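Local coordinates for protein paenibacillus xanthan lyase (Paenibacillus, PDB 6F2P) that probably cleaves xanthan by beta-elimination at the terminal mannosyl-glucuronosyl linkage of its side chains, at residues A[271-279]-A[413-423]. Sequence-based numbering, arbitrary orientation.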
# COMPACT_ATOMS: atom_id res chain seq x y z
N ILE A 271 -7.96 15.58 -6.66
CA ILE A 271 -8.88 16.67 -6.96
C ILE A 271 -9.81 16.24 -8.06
O ILE A 271 -9.40 16.08 -9.21
CB ILE A 271 -8.17 17.96 -7.38
CG1 ILE A 271 -7.36 18.51 -6.21
CG2 ILE A 271 -9.19 19.01 -7.84
CD1 ILE A 271 -6.51 19.68 -6.59
N TYR A 272 -11.07 16.02 -7.69
CA TYR A 272 -12.06 15.69 -8.69
C TYR A 272 -12.93 16.89 -8.96
O TYR A 272 -13.74 17.28 -8.13
CB TYR A 272 -12.90 14.48 -8.28
CG TYR A 272 -13.61 13.88 -9.46
CD1 TYR A 272 -12.95 13.00 -10.31
CD2 TYR A 272 -14.92 14.22 -9.75
CE1 TYR A 272 -13.59 12.47 -11.41
CE2 TYR A 272 -15.57 13.68 -10.85
CZ TYR A 272 -14.90 12.81 -11.67
OH TYR A 272 -15.55 12.28 -12.77
N LYS A 273 -12.72 17.51 -10.12
CA LYS A 273 -13.51 18.65 -10.55
C LYS A 273 -13.72 19.70 -9.45
O LYS A 273 -14.83 20.19 -9.23
CB LYS A 273 -14.85 18.17 -11.12
CG LYS A 273 -14.67 17.25 -12.32
CD LYS A 273 -16.00 16.79 -12.87
CE LYS A 273 -15.81 15.99 -14.14
NZ LYS A 273 -17.12 15.65 -14.78
N GLY A 274 -12.64 20.03 -8.75
CA GLY A 274 -12.65 21.09 -7.76
C GLY A 274 -12.87 20.60 -6.35
O GLY A 274 -12.93 21.40 -5.41
N ASN A 275 -13.01 19.29 -6.20
CA ASN A 275 -13.24 18.67 -4.90
C ASN A 275 -12.03 17.88 -4.44
O ASN A 275 -11.62 16.92 -5.08
CB ASN A 275 -14.45 17.75 -4.97
CG ASN A 275 -15.73 18.49 -5.28
OD1 ASN A 275 -15.99 19.55 -4.71
ND2 ASN A 275 -16.53 17.94 -6.17
N LEU A 276 -11.44 18.29 -3.32
CA LEU A 276 -10.34 17.54 -2.74
C LEU A 276 -10.96 16.38 -2.00
O LEU A 276 -11.77 16.60 -1.11
CB LEU A 276 -9.54 18.42 -1.79
CG LEU A 276 -8.28 17.82 -1.17
CD1 LEU A 276 -7.35 17.29 -2.24
CD2 LEU A 276 -7.57 18.86 -0.31
N MET A 277 -10.61 15.16 -2.37
CA MET A 277 -11.26 13.97 -1.82
C MET A 277 -11.15 13.86 -0.30
O MET A 277 -10.06 13.91 0.26
CB MET A 277 -10.71 12.70 -2.47
CG MET A 277 -11.02 12.60 -3.95
SD MET A 277 -10.47 11.04 -4.67
CE MET A 277 -10.95 11.33 -6.36
N ASP A 278 -12.30 13.71 0.35
CA ASP A 278 -12.36 13.70 1.81
C ASP A 278 -11.57 12.57 2.47
O ASP A 278 -11.16 12.68 3.63
CB ASP A 278 -13.82 13.62 2.27
CG ASP A 278 -14.59 14.89 1.99
OD1 ASP A 278 -13.97 15.98 2.02
OD2 ASP A 278 -15.81 14.81 1.75
N MET A 279 -11.35 11.48 1.73
CA MET A 279 -10.69 10.33 2.31
C MET A 279 -9.22 10.60 2.64
O MET A 279 -8.61 9.86 3.41
CB MET A 279 -10.84 9.10 1.42
CG MET A 279 -10.02 9.13 0.14
SD MET A 279 -10.33 7.64 -0.84
CE MET A 279 -9.19 7.87 -2.20
N TYR A 413 -16.12 6.23 -2.12
CA TYR A 413 -16.60 7.53 -2.56
C TYR A 413 -16.78 7.51 -4.07
O TYR A 413 -15.85 7.16 -4.79
CB TYR A 413 -15.59 8.63 -2.23
CG TYR A 413 -15.41 8.94 -0.76
CD1 TYR A 413 -14.61 8.13 0.05
CD2 TYR A 413 -16.01 10.06 -0.18
CE1 TYR A 413 -14.42 8.42 1.39
CE2 TYR A 413 -15.81 10.37 1.16
CZ TYR A 413 -15.02 9.54 1.94
OH TYR A 413 -14.83 9.82 3.27
N LEU A 414 -17.96 7.89 -4.55
CA LEU A 414 -18.20 7.96 -5.99
C LEU A 414 -18.37 9.41 -6.44
O LEU A 414 -19.28 10.10 -5.99
CB LEU A 414 -19.41 7.14 -6.39
CG LEU A 414 -19.73 7.13 -7.88
CD1 LEU A 414 -18.65 6.41 -8.69
CD2 LEU A 414 -21.08 6.48 -8.09
N TYR A 415 -17.48 9.85 -7.32
CA TYR A 415 -17.46 11.24 -7.77
C TYR A 415 -17.99 11.35 -9.18
O TYR A 415 -17.59 10.58 -10.06
CB TYR A 415 -16.04 11.80 -7.69
CG TYR A 415 -15.53 11.95 -6.28
CD1 TYR A 415 -15.79 13.10 -5.55
CD2 TYR A 415 -14.80 10.94 -5.67
CE1 TYR A 415 -15.34 13.25 -4.25
CE2 TYR A 415 -14.34 11.07 -4.37
CZ TYR A 415 -14.62 12.23 -3.66
OH TYR A 415 -14.18 12.38 -2.37
N ASN A 416 -18.90 12.29 -9.40
CA ASN A 416 -19.41 12.55 -10.74
C ASN A 416 -19.74 14.02 -10.96
O ASN A 416 -19.10 14.88 -10.36
CB ASN A 416 -20.59 11.63 -11.09
CG ASN A 416 -21.69 11.68 -10.05
OD1 ASN A 416 -21.92 12.70 -9.41
ND2 ASN A 416 -22.39 10.57 -9.89
N THR A 417 -20.72 14.32 -11.80
CA THR A 417 -21.01 15.71 -12.13
C THR A 417 -21.76 16.44 -10.99
O THR A 417 -21.84 17.67 -10.97
CB THR A 417 -21.77 15.85 -13.47
OG1 THR A 417 -22.91 14.98 -13.47
CG2 THR A 417 -20.87 15.48 -14.62
N ASP A 418 -22.28 15.66 -10.05
CA ASP A 418 -22.90 16.24 -8.87
C ASP A 418 -21.80 16.77 -7.96
O ASP A 418 -21.47 16.16 -6.95
CB ASP A 418 -23.73 15.18 -8.14
CG ASP A 418 -24.50 15.76 -6.97
OD1 ASP A 418 -24.54 16.99 -6.83
OD2 ASP A 418 -25.07 14.97 -6.19
N LEU A 419 -21.24 17.92 -8.34
CA LEU A 419 -20.06 18.48 -7.69
C LEU A 419 -20.23 18.73 -6.20
O LEU A 419 -19.25 18.78 -5.45
CB LEU A 419 -19.61 19.77 -8.38
CG LEU A 419 -19.32 19.68 -9.88
CD1 LEU A 419 -18.69 20.97 -10.37
CD2 LEU A 419 -18.44 18.49 -10.20
N SER A 420 -21.47 18.89 -5.76
CA SER A 420 -21.72 19.31 -4.38
C SER A 420 -22.01 18.13 -3.46
O SER A 420 -22.24 18.32 -2.27
CB SER A 420 -22.87 20.32 -4.31
OG SER A 420 -24.11 19.66 -4.46
N GLN A 421 -21.99 16.93 -4.03
CA GLN A 421 -22.39 15.72 -3.31
C GLN A 421 -21.86 15.65 -1.88
O GLN A 421 -22.62 15.37 -0.95
CB GLN A 421 -21.97 14.47 -4.10
CG GLN A 421 -22.26 13.16 -3.38
CD GLN A 421 -23.74 12.95 -3.09
OE1 GLN A 421 -24.10 12.24 -2.16
NE2 GLN A 421 -24.60 13.57 -3.89
N PHE A 422 -20.58 15.91 -1.70
CA PHE A 422 -19.95 15.71 -0.40
C PHE A 422 -19.71 17.02 0.34
O PHE A 422 -19.21 17.02 1.47
CB PHE A 422 -18.65 14.92 -0.53
CG PHE A 422 -18.85 13.56 -1.12
CD1 PHE A 422 -19.52 12.58 -0.42
CD2 PHE A 422 -18.39 13.26 -2.39
CE1 PHE A 422 -19.73 11.33 -0.96
CE2 PHE A 422 -18.59 12.01 -2.94
CZ PHE A 422 -19.26 11.04 -2.22
N ASN A 423 -20.06 18.13 -0.31
CA ASN A 423 -20.15 19.41 0.38
C ASN A 423 -21.63 19.79 0.55
O ASN A 423 -22.48 18.90 0.54
CB ASN A 423 -19.32 20.51 -0.31
CG ASN A 423 -19.51 20.54 -1.81
OD1 ASN A 423 -20.41 21.20 -2.32
ND2 ASN A 423 -18.64 19.82 -2.54
O HOH W 1 -17.58 15.58 -8.14
O HOH W 2 -15.12 14.67 -1.03
O HOH W 3 -16.76 17.49 2.14
O HOH W 4 -12.78 10.64 -0.69
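Tyr272 turns its CG anti to the backbone N (chi1 -162°) while Tyr415 turns its own anti to the carbonyl carbon (chi1 -68°), and the two run alongside one another in opposite senses. Tyr415 CB lies over one face of the Tyr272 ring, a CH-pi contact 3.7 Å from the ring centroid, while the rings meet obliquely, their planes 40° apart. Farther along, Met277 runs its extended chain against Tyr415, with CG 3.6 Å from Tyr415 CZ and the sulfur in an oblique Met-aromatic contact. Two waters at the edge of the Tyr415 ring each bond its OH and link it to the backbone N of Asp278 and of Met279. With an alanine at Tyr415, Met277 is likely to lose its aromatic partner and both waters their hydroxyl.

At the other end, Asn275 ND2 gives a bent hydrogen bond to Leu419 O (2.9 Å), aimed at a lone pair within the carbonyl plane. Asn423 ND2 donates to the same oxygen (3.1 Å) and also bonds Asp292. Beside this pair, Lys273 CB packs on Leu419 CD2 (3.7 Å). A third water joins Asp278 OD2 to Phe422 O, while Asp278 OD1 pairs with Arg281.

The contact is a worked example of an interdomain seam: the 271-276 hairpin, closed by a type I' turn, from the alpha-helical domain of this family 8 polysaccharide lyase meets edge strand 411-415 and the following loop of the super-sandwich region. Its chemistry implies a mixed join, apolar over the Tyr415 CB and ring, polar at its OH and at Leu419 O, with waters bridging polar groups of both segments.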